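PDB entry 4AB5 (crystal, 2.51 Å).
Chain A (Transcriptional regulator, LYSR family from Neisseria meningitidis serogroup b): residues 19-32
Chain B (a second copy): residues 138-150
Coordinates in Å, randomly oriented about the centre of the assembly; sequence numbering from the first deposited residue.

Chain A, residues 19-32: CFDWLMPAMGEFRP
Chain B, residues 138-150: ELTIAIIQLVASR

Two helices from two copies of one protein, a helix that takes up most of the chain A stretch and runs on beyond it and the helix Thr B140 to Ala B148, run the same way at 18°, their axes 9.8 Å apart at closest approach. The register sets Met A24 CA 6.5 Å from Ile B141 CA and Arg A31 CA 7.8 Å from Ser B149 CA. Helix A is kinked at Pro A25 and Pro A32, whose nitrogens have no hydrogen to give the preceding turn. Leu B139 (phi/psi -113/131) is the N-cap of helix B, and Ser B149 (-89/10) leaves its helical conformation.

Apolar contacts fill the N-terminal half. Phe A20 (chi1 m, chi2 79°) presents a ring face to Leu B139 (mt): Leu B139 CD1 lies 3.9 Å from the centroid of the Phe A20 ring, 21° off the normal, a CH-pi contact joining a methyl to the pi cloud. The small Ala B142 lets its CB come within 3.8 Å of Phe A20 CE2. Ile B141 (pt) extends CD1 to 3.7 Å from Phe A20 CB and 3.8 Å from Met A24 CG. Met A24, a selenomethionine (m, m, chi3 99°), is flexible and polarizable; its SE lies 4.3 Å from Ala B142 CB and 3.7 Å from Gln B145 CG.

Gln B145 (m, m, chi3 -41°) is a knob among Met A24, Met A27, Gly A28 and Arg A31. Gly A28 has no side chain, and its N lies 3.7 Å from Gln B145 OE1.

Polar bonding closes the C-terminal end. Arg A31 (t, t, p, chi4 -121°) donates from NH2 to Gln B145 OE1 at 2.5 Å (161°), and from NH1 weakly to that OE1 at 3.1 Å and to Ser B149 OG at 3.0 Å. Both acceptors lie at the guanidinium edge, where its N-H groups point, while Ala B148 CB covers one face, 3.5 Å from Arg A31 CZ. Ser B149 (m) in turn donates from OG to Gln B145 O at 2.7 Å.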

# COMPACT_ATOMS: atom_id res chain seq x y z
N CYS A 19 5.96 -5.96 -6.34
CA CYS A 19 5.73 -6.05 -7.78
C CYS A 19 4.90 -4.88 -8.31
O CYS A 19 5.23 -4.34 -9.36
CB CYS A 19 5.09 -7.39 -8.13
SG CYS A 19 6.17 -8.81 -7.84
N PHE A 20 3.84 -4.47 -7.57
CA PHE A 20 2.92 -3.38 -7.89
C PHE A 20 3.62 -2.04 -8.15
O PHE A 20 3.15 -1.26 -8.97
CB PHE A 20 1.84 -3.25 -6.80
CG PHE A 20 0.74 -4.28 -6.89
CD1 PHE A 20 0.93 -5.58 -6.41
CD2 PHE A 20 -0.50 -3.96 -7.42
CE1 PHE A 20 -0.08 -6.53 -6.51
CE2 PHE A 20 -1.52 -4.92 -7.51
CZ PHE A 20 -1.30 -6.20 -7.05
N ASP A 21 4.77 -1.80 -7.49
CA ASP A 21 5.54 -0.57 -7.69
C ASP A 21 5.99 -0.36 -9.13
O ASP A 21 5.96 0.78 -9.60
CB ASP A 21 6.73 -0.49 -6.72
CG ASP A 21 6.35 -0.13 -5.29
OD1 ASP A 21 5.14 0.14 -5.05
OD2 ASP A 21 7.25 -0.12 -4.42
N TRP A 22 6.39 -1.45 -9.82
CA TRP A 22 6.80 -1.39 -11.22
C TRP A 22 5.73 -1.90 -12.20
O TRP A 22 5.72 -1.48 -13.35
CB TRP A 22 8.14 -2.11 -11.45
CG TRP A 22 8.23 -3.47 -10.83
CD1 TRP A 22 8.81 -3.79 -9.64
CD2 TRP A 22 7.75 -4.70 -11.39
NE1 TRP A 22 8.73 -5.14 -9.43
CE2 TRP A 22 8.08 -5.73 -10.48
CE3 TRP A 22 7.07 -5.04 -12.58
CZ2 TRP A 22 7.73 -7.06 -10.71
CZ3 TRP A 22 6.70 -6.36 -12.78
CH2 TRP A 22 7.06 -7.36 -11.87
N LEU A 23 4.81 -2.76 -11.72
CA LEU A 23 3.74 -3.35 -12.52
C LEU A 23 2.63 -2.37 -12.85
O LEU A 23 2.12 -2.42 -13.98
CB LEU A 23 3.18 -4.63 -11.88
CG LEU A 23 2.35 -5.55 -12.79
CD1 LEU A 23 3.18 -6.08 -13.95
CD2 LEU A 23 1.75 -6.69 -12.02
N MSE A 24 2.25 -1.50 -11.90
CA MSE A 24 1.21 -0.48 -12.13
C MSE A 24 1.63 0.53 -13.21
O MSE A 24 0.88 0.64 -14.17
CB MSE A 24 0.72 0.17 -10.82
CG MSE A 24 0.08 -0.81 -9.84
SE MSE A 24 -1.35 -1.93 -10.59
CE MSE A 24 -0.35 -3.63 -10.93
N PRO A 25 2.83 1.19 -13.16
CA PRO A 25 3.21 2.08 -14.28
C PRO A 25 3.49 1.34 -15.59
O PRO A 25 3.42 1.96 -16.65
CB PRO A 25 4.44 2.83 -13.75
CG PRO A 25 4.97 2.02 -12.67
CD PRO A 25 3.85 1.23 -12.09
N ALA A 26 3.80 0.01 -15.53
CA ALA A 26 4.02 -0.82 -16.73
C ALA A 26 2.69 -0.96 -17.47
O ALA A 26 2.68 -0.88 -18.70
CB ALA A 26 4.55 -2.20 -16.35
N MSE A 27 1.57 -1.09 -16.72
CA MSE A 27 0.20 -1.16 -17.24
C MSE A 27 -0.18 0.19 -17.85
O MSE A 27 -0.86 0.22 -18.87
CB MSE A 27 -0.80 -1.52 -16.14
CG MSE A 27 -0.82 -2.99 -15.80
SE MSE A 27 -2.08 -3.35 -14.34
CE MSE A 27 -3.81 -3.28 -15.34
N GLY A 28 0.26 1.28 -17.20
CA GLY A 28 0.01 2.65 -17.62
C GLY A 28 0.66 3.03 -18.94
O GLY A 28 0.19 3.96 -19.61
N GLU A 29 1.77 2.35 -19.29
CA GLU A 29 2.53 2.55 -20.53
C GLU A 29 1.96 1.66 -21.64
O GLU A 29 1.81 2.11 -22.77
CB GLU A 29 4.03 2.26 -20.30
CG GLU A 29 4.93 2.69 -21.44
CD GLU A 29 6.42 2.52 -21.18
OE1 GLU A 29 7.05 3.46 -20.64
OE2 GLU A 29 6.96 1.46 -21.57
N PHE A 30 1.63 0.40 -21.29
CA PHE A 30 1.02 -0.58 -22.18
C PHE A 30 -0.34 -0.11 -22.71
O PHE A 30 -0.59 -0.22 -23.91
CB PHE A 30 0.88 -1.93 -21.44
CG PHE A 30 0.18 -3.03 -22.20
CD1 PHE A 30 -1.20 -3.20 -22.11
CD2 PHE A 30 0.90 -3.93 -22.98
CE1 PHE A 30 -1.85 -4.21 -22.82
CE2 PHE A 30 0.25 -4.96 -23.68
CZ PHE A 30 -1.12 -5.08 -23.60
N ARG A 31 -1.23 0.37 -21.81
CA ARG A 31 -2.59 0.81 -22.14
C ARG A 31 -2.74 1.67 -23.39
O ARG A 31 -3.40 1.19 -24.30
CB ARG A 31 -3.31 1.36 -20.92
CG ARG A 31 -4.80 1.62 -21.10
CD ARG A 31 -5.50 1.72 -19.75
NE ARG A 31 -4.71 2.53 -18.83
CZ ARG A 31 -4.23 2.12 -17.66
NH1 ARG A 31 -4.55 0.91 -17.19
NH2 ARG A 31 -3.48 2.93 -16.92
N PRO A 32 -2.11 2.87 -23.53
CA PRO A 32 -2.27 3.63 -24.79
C PRO A 32 -1.71 2.94 -26.03
O PRO A 32 -2.18 3.22 -27.14
CB PRO A 32 -1.51 4.94 -24.50
CG PRO A 32 -0.57 4.61 -23.41
CD PRO A 32 -1.28 3.63 -22.56
N GLU B 138 -6.15 -3.33 -1.48
CA GLU B 138 -5.44 -2.73 -0.34
C GLU B 138 -4.54 -1.57 -0.83
O GLU B 138 -4.11 -0.77 -0.01
CB GLU B 138 -4.56 -3.78 0.36
CG GLU B 138 -5.33 -4.90 1.06
CD GLU B 138 -5.97 -4.56 2.40
OE1 GLU B 138 -5.60 -3.54 3.01
OE2 GLU B 138 -6.82 -5.36 2.85
N LEU B 139 -4.26 -1.49 -2.15
CA LEU B 139 -3.35 -0.51 -2.75
C LEU B 139 -4.03 0.49 -3.66
O LEU B 139 -4.76 0.09 -4.57
CB LEU B 139 -2.19 -1.21 -3.49
CG LEU B 139 -1.50 -2.38 -2.76
CD1 LEU B 139 -0.61 -3.16 -3.69
CD2 LEU B 139 -0.74 -1.91 -1.53
N THR B 140 -3.74 1.78 -3.45
CA THR B 140 -4.26 2.92 -4.22
C THR B 140 -3.83 2.82 -5.68
O THR B 140 -4.65 3.02 -6.58
CB THR B 140 -3.81 4.24 -3.56
OG1 THR B 140 -4.33 4.30 -2.23
CG2 THR B 140 -4.24 5.47 -4.33
N ILE B 141 -2.55 2.50 -5.91
CA ILE B 141 -1.96 2.34 -7.24
C ILE B 141 -2.70 1.29 -8.08
O ILE B 141 -2.86 1.48 -9.29
CB ILE B 141 -0.42 2.14 -7.19
CG1 ILE B 141 -0.01 0.85 -6.42
CG2 ILE B 141 0.27 3.39 -6.62
CD1 ILE B 141 1.46 0.45 -6.55
N ALA B 142 -3.20 0.22 -7.42
CA ALA B 142 -3.98 -0.84 -8.07
C ALA B 142 -5.41 -0.35 -8.35
O ALA B 142 -5.93 -0.66 -9.42
CB ALA B 142 -3.98 -2.09 -7.22
N ILE B 143 -6.01 0.44 -7.42
CA ILE B 143 -7.34 1.03 -7.61
C ILE B 143 -7.35 1.89 -8.89
O ILE B 143 -8.21 1.68 -9.74
CB ILE B 143 -7.86 1.82 -6.37
CG1 ILE B 143 -8.13 0.85 -5.18
CG2 ILE B 143 -9.13 2.65 -6.72
CD1 ILE B 143 -8.51 1.49 -3.84
N ILE B 144 -6.37 2.82 -9.03
CA ILE B 144 -6.23 3.72 -10.17
C ILE B 144 -6.08 2.96 -11.48
O ILE B 144 -6.77 3.31 -12.45
CB ILE B 144 -5.17 4.84 -9.92
CG1 ILE B 144 -5.81 6.01 -9.16
CG2 ILE B 144 -4.50 5.35 -11.22
CD1 ILE B 144 -5.36 6.16 -7.83
N GLN B 145 -5.24 1.90 -11.52
CA GLN B 145 -5.06 1.10 -12.74
C GLN B 145 -6.30 0.33 -13.15
O GLN B 145 -6.54 0.17 -14.33
CB GLN B 145 -3.82 0.19 -12.67
CG GLN B 145 -2.49 0.93 -12.64
CD GLN B 145 -2.28 1.92 -13.76
OE1 GLN B 145 -2.61 1.67 -14.92
NE2 GLN B 145 -1.68 3.05 -13.44
N LEU B 146 -7.09 -0.12 -12.16
CA LEU B 146 -8.35 -0.83 -12.37
C LEU B 146 -9.41 0.15 -12.91
O LEU B 146 -10.13 -0.18 -13.86
CB LEU B 146 -8.83 -1.48 -11.07
CG LEU B 146 -8.13 -2.77 -10.64
CD1 LEU B 146 -8.59 -3.18 -9.27
CD2 LEU B 146 -8.38 -3.90 -11.63
N VAL B 147 -9.45 1.38 -12.35
CA VAL B 147 -10.36 2.44 -12.80
C VAL B 147 -10.01 2.82 -14.26
O VAL B 147 -10.89 2.83 -15.12
CB VAL B 147 -10.38 3.66 -11.82
CG1 VAL B 147 -11.21 4.80 -12.39
CG2 VAL B 147 -10.93 3.27 -10.45
N ALA B 148 -8.71 3.05 -14.55
CA ALA B 148 -8.16 3.41 -15.87
C ALA B 148 -8.44 2.37 -16.96
O ALA B 148 -8.56 2.71 -18.14
CB ALA B 148 -6.67 3.67 -15.77
N SER B 149 -8.54 1.09 -16.56
CA SER B 149 -8.81 -0.06 -17.44
C SER B 149 -10.32 -0.31 -17.59
O SER B 149 -10.73 -1.32 -18.16
CB SER B 149 -8.10 -1.30 -16.91
OG SER B 149 -6.71 -1.08 -16.77
N ARG B 150 -11.16 0.64 -17.08
CA ARG B 150 -12.63 0.62 -17.09
C ARG B 150 -13.22 -0.56 -16.32
O ARG B 150 -14.31 -1.03 -16.64
CB ARG B 150 -13.19 0.76 -18.53
CG ARG B 150 -13.11 2.17 -19.09
CD ARG B 150 -13.82 2.33 -20.42
NE ARG B 150 -15.28 2.23 -20.29
CZ ARG B 150 -16.14 2.44 -21.28
NH1 ARG B 150 -15.72 2.77 -22.49
NH2 ARG B 150 -17.45 2.31 -21.06